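Local coordinates for protein glutathione transferase lambda1 (Populus trichocarpa, PDB 4PQH) that binds glutathione and probably transfers it to electrophilic substrates, as a thiol-transferase-type member of the lambda class of plant glutathione transferases, at residues A[73-84]-A[88-99]. Sequence-based numbering, arbitrary orientation.
Sequences VYPPNKVPSLEH and VKGESLDLIKYI. With GSH (glutathione), chain C.
L82 packs its CD2 methyl against the aromatic CD2 of Y98, 3.8 Å away, and against CG1 of I99. Its CG lies anti to the backbone N (chi1 -180°), which carries the branch out over helix 92-99; on the way, CB meets CD2 of L95. The Y98 ring has CE of K89 over the centre of one face, because the lysine chain bends back on itself. Y98 OH meets the edge of the H84 imidazole, 3.1 Å from CD2 of H84 and near the plane of that ring. L82 and K89 form an antiparallel hydrogen-bonded pair: L82 N to K89 O is 2.8 Å and K89 N to L82 O is 2.9 Å. V88 points to the other face of the sheet. Its CG1 lies 3.8 Å from CD1 of Y74 and also touches CB of S81. P76 CD sits over the centre of one face of the Y74 ring, and S81 CB lies over the opposite face, toward the rim. Y74 OH rests 3.3 Å from G90 CA, close against the strand backbone. S81 OG is hydrogen-bonded to the hydroxyl of Y69. Just before strand 81-84, V79 N donates to glutathione O2 and V79 O accepts from N2; the peptide that follows, into P80, is cis. S92 donates to one glutathione carboxylate from its N and OG, with OG 2.7 Å from O11. E91 OE2 accepts from the ligand's amino N1. A water ties P80 O, E91 N and the ligand's O12 together. This is the beta-beta-alpha half of the thioredoxin-like glutathione transferase domain, with its cis-proline loop and the glutathione site at the helix N-terminus.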
loop_
_atom_site.group_PDB
_atom_site.type_symbol
_atom_site.label_atom_id
_atom_site.label_comp_id
_atom_site.label_asym_id
_atom_site.label_seq_id
_atom_site.Cartn_x
_atom_site.Cartn_y
_atom_site.Cartn_z
ATOM N N VAL A 73 -20.875 -6.414 -3.418
ATOM C CA VAL A 73 -19.946 -5.322 -3.156
ATOM C C VAL A 73 -19.043 -5.012 -4.344
ATOM O O VAL A 73 -19.069 -3.904 -4.879
ATOM C CB VAL A 73 -19.072 -5.616 -1.927
ATOM C CG1 VAL A 73 -18.107 -4.473 -1.688
ATOM C CG2 VAL A 73 -19.940 -5.842 -0.700
ATOM N N TYR A 74 -18.252 -5.995 -4.759
ATOM C CA TYR A 74 -17.216 -5.761 -5.760
ATOM C C TYR A 74 -17.051 -6.974 -6.684
ATOM O O TYR A 74 -16.335 -7.925 -6.364
ATOM C CB TYR A 74 -15.899 -5.393 -5.056
ATOM C CG TYR A 74 -14.788 -4.927 -5.969
ATOM C CD1 TYR A 74 -14.941 -3.801 -6.770
ATOM C CD2 TYR A 74 -13.574 -5.595 -6.007
ATOM C CE1 TYR A 74 -13.924 -3.374 -7.602
ATOM C CE2 TYR A 74 -12.549 -5.171 -6.834
ATOM C CZ TYR A 74 -12.731 -4.061 -7.629
ATOM O OH TYR A 74 -11.716 -3.649 -8.457
ATOM N N PRO A 75 -17.733 -6.943 -7.840
ATOM C CA PRO A 75 -17.696 -8.040 -8.818
ATOM C C PRO A 75 -16.302 -8.543 -9.253
ATOM O O PRO A 75 -16.164 -9.754 -9.423
ATOM C CB PRO A 75 -18.479 -7.473 -10.006
ATOM C CG PRO A 75 -19.464 -6.553 -9.369
ATOM C CD PRO A 75 -18.705 -5.903 -8.230
ATOM N N PRO A 76 -15.295 -7.658 -9.434
ATOM C CA PRO A 76 -13.975 -8.205 -9.792
ATOM C C PRO A 76 -13.378 -9.141 -8.731
ATOM O O PRO A 76 -12.394 -9.839 -9.011
ATOM C CB PRO A 76 -13.107 -6.950 -9.947
ATOM C CG PRO A 76 -14.081 -5.877 -10.313
ATOM C CD PRO A 76 -15.307 -6.184 -9.511
ATOM N N ASN A 77 -13.965 -9.144 -7.536
ATOM C CA ASN A 77 -13.646 -10.125 -6.502
ATOM C C ASN A 77 -12.181 -10.102 -6.079
ATOM O O ASN A 77 -11.536 -11.147 -5.948
ATOM C CB ASN A 77 -14.057 -11.529 -6.960
ATOM C CG ASN A 77 -14.180 -12.510 -5.810
ATOM O OD1 ASN A 77 -14.404 -12.126 -4.667
ATOM N ND2 ASN A 77 -14.039 -13.792 -6.116
ATOM N N LYS A 78 -11.660 -8.895 -5.888
ATOM C CA LYS A 78 -10.324 -8.700 -5.343
ATOM C C LYS A 78 -10.371 -7.626 -4.271
ATOM O O LYS A 78 -11.322 -6.843 -4.227
ATOM C CB LYS A 78 -9.341 -8.289 -6.441
ATOM C CG LYS A 78 -9.126 -9.353 -7.512
ATOM C CD LYS A 78 -8.074 -8.929 -8.525
ATOM C CE LYS A 78 -7.812 -10.033 -9.541
ATOM N NZ LYS A 78 -6.845 -9.601 -10.590
ATOM N N VAL A 79 -9.362 -7.614 -3.400
ATOM C CA VAL A 79 -9.173 -6.511 -2.452
ATOM C C VAL A 79 -7.917 -5.743 -2.837
ATOM O O VAL A 79 -6.985 -6.321 -3.379
ATOM C CB VAL A 79 -9.063 -7.003 -0.985
ATOM C CG1 VAL A 79 -10.399 -7.553 -0.506
ATOM C CG2 VAL A 79 -7.948 -8.039 -0.830
ATOM N N PRO A 80 -7.874 -4.428 -2.554
ATOM C CA PRO A 80 -8.887 -3.617 -1.871
ATOM C C PRO A 80 -9.980 -3.096 -2.787
ATOM O O PRO A 80 -9.804 -2.992 -4.000
ATOM C CB PRO A 80 -8.078 -2.423 -1.361
ATOM C CG PRO A 80 -7.022 -2.253 -2.404
ATOM C CD PRO A 80 -6.647 -3.657 -2.822
ATOM N N SER A 81 -11.105 -2.757 -2.178
ATOM C CA SER A 81 -12.109 -1.934 -2.827
ATOM C C SER A 81 -12.641 -0.945 -1.793
ATOM O O SER A 81 -12.600 -1.208 -0.585
ATOM C CB SER A 81 -13.229 -2.781 -3.436
ATOM O OG SER A 81 -14.019 -3.409 -2.444
ATOM N N LEU A 82 -13.124 0.193 -2.278
ATOM C CA LEU A 82 -13.602 1.260 -1.415
ATOM C C LEU A 82 -15.037 1.581 -1.776
ATOM O O LEU A 82 -15.334 1.910 -2.927
ATOM C CB LEU A 82 -12.741 2.512 -1.581
ATOM C CG LEU A 82 -13.143 3.708 -0.713
ATOM C CD1 LEU A 82 -12.857 3.427 0.758
ATOM C CD2 LEU A 82 -12.439 4.970 -1.182
ATOM N N GLU A 83 -15.915 1.464 -0.783
ATOM C CA GLU A 83 -17.314 1.834 -0.899
ATOM C C GLU A 83 -17.456 3.235 -0.331
ATOM O O GLU A 83 -17.227 3.461 0.861
ATOM C CB GLU A 83 -18.161 0.853 -0.095
ATOM C CG GLU A 83 -19.634 1.172 -0.029
ATOM C CD GLU A 83 -20.353 0.316 0.997
ATOM O OE1 GLU A 83 -19.772 -0.704 1.422
ATOM O OE2 GLU A 83 -21.487 0.663 1.386
ATOM N N HIS A 84 -17.821 4.181 -1.191
ATOM C CA HIS A 84 -17.914 5.577 -0.791
ATOM C C HIS A 84 -18.865 6.288 -1.741
ATOM O O HIS A 84 -18.745 6.151 -2.957
ATOM C CB HIS A 84 -16.528 6.233 -0.835
ATOM C CG HIS A 84 -16.522 7.669 -0.408
ATOM N ND1 HIS A 84 -16.905 8.071 0.854
ATOM C CD2 HIS A 84 -16.178 8.795 -1.073
ATOM C CE1 HIS A 84 -16.800 9.384 0.946
ATOM N NE2 HIS A 84 -16.363 9.850 -0.210
ATOM N N VAL A 88 -18.562 1.662 -5.557
ATOM C CA VAL A 88 -17.463 0.840 -5.090
ATOM C C VAL A 88 -16.379 0.897 -6.152
ATOM O O VAL A 88 -16.637 0.651 -7.333
ATOM C CB VAL A 88 -17.872 -0.615 -4.825
ATOM C CG1 VAL A 88 -16.661 -1.417 -4.371
ATOM C CG2 VAL A 88 -18.968 -0.682 -3.774
ATOM N N LYS A 89 -15.172 1.246 -5.727
ATOM C CA LYS A 89 -14.061 1.432 -6.641
ATOM C C LYS A 89 -12.918 0.530 -6.220
ATOM O O LYS A 89 -12.707 0.305 -5.029
ATOM C CB LYS A 89 -13.588 2.882 -6.593
ATOM C CG LYS A 89 -14.710 3.901 -6.594
ATOM C CD LYS A 89 -14.345 5.091 -5.734
ATOM C CE LYS A 89 -12.965 5.607 -6.090
ATOM N NZ LYS A 89 -12.881 5.993 -7.526
ATOM N N GLY A 90 -12.168 0.032 -7.194
ATOM C CA GLY A 90 -11.005 -0.785 -6.902
ATOM C C GLY A 90 -9.719 -0.157 -7.402
ATOM O O GLY A 90 -9.702 1.018 -7.774
ATOM N N GLU A 91 -8.661 -0.966 -7.412
ATOM C CA GLU A 91 -7.306 -0.599 -7.838
ATOM C C GLU A 91 -6.571 0.245 -6.801
ATOM O O GLU A 91 -6.826 1.442 -6.650
ATOM C CB GLU A 91 -7.271 0.057 -9.225
ATOM C CG GLU A 91 -7.606 -0.896 -10.370
ATOM C CD GLU A 91 -6.662 -2.090 -10.454
ATOM O OE1 GLU A 91 -7.033 -3.079 -11.111
ATOM O OE2 GLU A 91 -5.552 -2.044 -9.876
ATOM N N SER A 92 -5.654 -0.394 -6.084
ATOM C CA SER A 92 -4.952 0.245 -4.967
ATOM C C SER A 92 -4.341 1.614 -5.278
ATOM O O SER A 92 -4.472 2.547 -4.480
ATOM C CB SER A 92 -3.892 -0.705 -4.404
ATOM O OG SER A 92 -2.885 -0.997 -5.364
ATOM N N LEU A 93 -3.663 1.741 -6.412
ATOM C CA LEU A 93 -3.046 3.021 -6.773
ATOM C C LEU A 93 -4.077 4.104 -7.055
ATOM O O LEU A 93 -3.889 5.261 -6.678
ATOM C CB LEU A 93 -2.099 2.860 -7.962
ATOM C CG LEU A 93 -0.857 2.019 -7.674
ATOM C CD1 LEU A 93 -0.025 1.882 -8.937
ATOM C CD2 LEU A 93 -0.042 2.657 -6.545
ATOM N N ASP A 94 -5.164 3.733 -7.724
ATOM C CA ASP A 94 -6.266 4.659 -7.937
ATOM C C ASP A 94 -6.853 5.075 -6.593
ATOM O O ASP A 94 -7.148 6.254 -6.373
ATOM C CB ASP A 94 -7.359 4.029 -8.804
ATOM C CG ASP A 94 -6.947 3.887 -10.250
ATOM O OD1 ASP A 94 -5.936 4.504 -10.648
ATOM O OD2 ASP A 94 -7.647 3.169 -10.995
ATOM N N LEU A 95 -7.004 4.110 -5.691
ATOM C CA LEU A 95 -7.654 4.353 -4.407
ATOM C C LEU A 95 -6.863 5.246 -3.466
ATOM O O LEU A 95 -7.450 6.069 -2.769
ATOM C CB LEU A 95 -7.977 3.036 -3.706
ATOM C CG LEU A 95 -9.086 2.204 -4.346
ATOM C CD1 LEU A 95 -9.366 0.993 -3.477
ATOM C CD2 LEU A 95 -10.323 3.071 -4.492
ATOM N N ILE A 96 -5.546 5.081 -3.410
ATOM C CA ILE A 96 -4.770 5.961 -2.543
ATOM C C ILE A 96 -4.856 7.404 -3.054
ATOM O O ILE A 96 -4.965 8.341 -2.258
ATOM C CB ILE A 96 -3.316 5.470 -2.317
ATOM C CG1 ILE A 96 -2.478 5.585 -3.592
ATOM C CG2 ILE A 96 -3.316 4.051 -1.744
ATOM C CD1 ILE A 96 -1.048 5.057 -3.428
ATOM N N LYS A 97 -4.856 7.593 -4.370
ATOM C CA LYS A 97 -5.046 8.931 -4.933
ATOM C C LYS A 97 -6.447 9.469 -4.646
ATOM O O LYS A 97 -6.615 10.646 -4.298
ATOM C CB LYS A 97 -4.765 8.937 -6.438
ATOM C CG LYS A 97 -3.309 8.708 -6.805
ATOM C CD LYS A 97 -3.139 8.673 -8.312
ATOM C CE LYS A 97 -1.693 8.433 -8.704
ATOM N NZ LYS A 97 -1.564 8.190 -10.167
ATOM N N TYR A 98 -7.444 8.600 -4.758
ATOM C CA TYR A 98 -8.828 8.979 -4.528
ATOM C C TYR A 98 -9.069 9.394 -3.078
ATOM O O TYR A 98 -9.654 10.450 -2.819
ATOM C CB TYR A 98 -9.766 7.833 -4.932
ATOM C CG TYR A 98 -11.217 8.178 -4.702
ATOM C CD1 TYR A 98 -11.953 8.848 -5.670
ATOM C CD2 TYR A 98 -11.844 7.856 -3.505
ATOM C CE1 TYR A 98 -13.278 9.179 -5.450
ATOM C CE2 TYR A 98 -13.158 8.180 -3.279
ATOM C CZ TYR A 98 -13.874 8.836 -4.253
ATOM O OH TYR A 98 -15.192 9.150 -4.027
ATOM N N ILE A 99 -8.614 8.580 -2.132
ATOM C CA ILE A 99 -8.780 8.915 -0.724
ATOM C C ILE A 99 -8.063 10.221 -0.391
ATOM O O ILE A 99 -8.602 11.076 0.316
ATOM C CB ILE A 99 -8.309 7.769 0.197
ATOM C CG1 ILE A 99 -9.311 6.615 0.114
ATOM C CG2 ILE A 99 -8.165 8.264 1.642
ATOM C CD1 ILE A 99 -8.911 5.399 0.902
HETATM N N1 GSH C . -4.215 -4.448 -9.206
HETATM C CA1 GSH C . -4.916 -4.702 -7.961
HETATM C C1 GSH C . -4.655 -3.528 -7.065
HETATM O O11 GSH C . -3.641 -2.826 -7.269
HETATM O O12 GSH C . -5.449 -3.246 -6.148
HETATM C CB1 GSH C . -4.416 -5.999 -7.320
HETATM C CG1 GSH C . -5.286 -6.469 -6.155
HETATM C CD1 GSH C . -4.914 -7.886 -5.775
HETATM O OE1 GSH C . -4.102 -8.637 -6.647
HETATM N N2 GSH C . -5.371 -8.384 -4.624
HETATM C CA2 GSH C . -5.226 -9.815 -4.381
HETATM C C2 GSH C . -6.554 -10.503 -4.351
HETATM O O2 GSH C . -7.700 -9.809 -3.937
HETATM C CB2 GSH C . -4.537 -10.098 -3.055
HETATM S SG2 GSH C . -2.755 -9.772 -3.052
HETATM N N3 GSH C . -6.603 -11.782 -4.716
HETATM C CA3 GSH C . -7.860 -12.500 -4.621
HETATM C C3 GSH C . -8.256 -13.109 -5.942
HETATM O O31 GSH C . -9.251 -13.863 -6.014
HETATM O O32 GSH C . -7.606 -12.860 -6.981
HETATM O O HOH W 1 -8.263 -3.590 -6.219
HETATM O O HOH W 2 -16.810 6.534 -4.494
#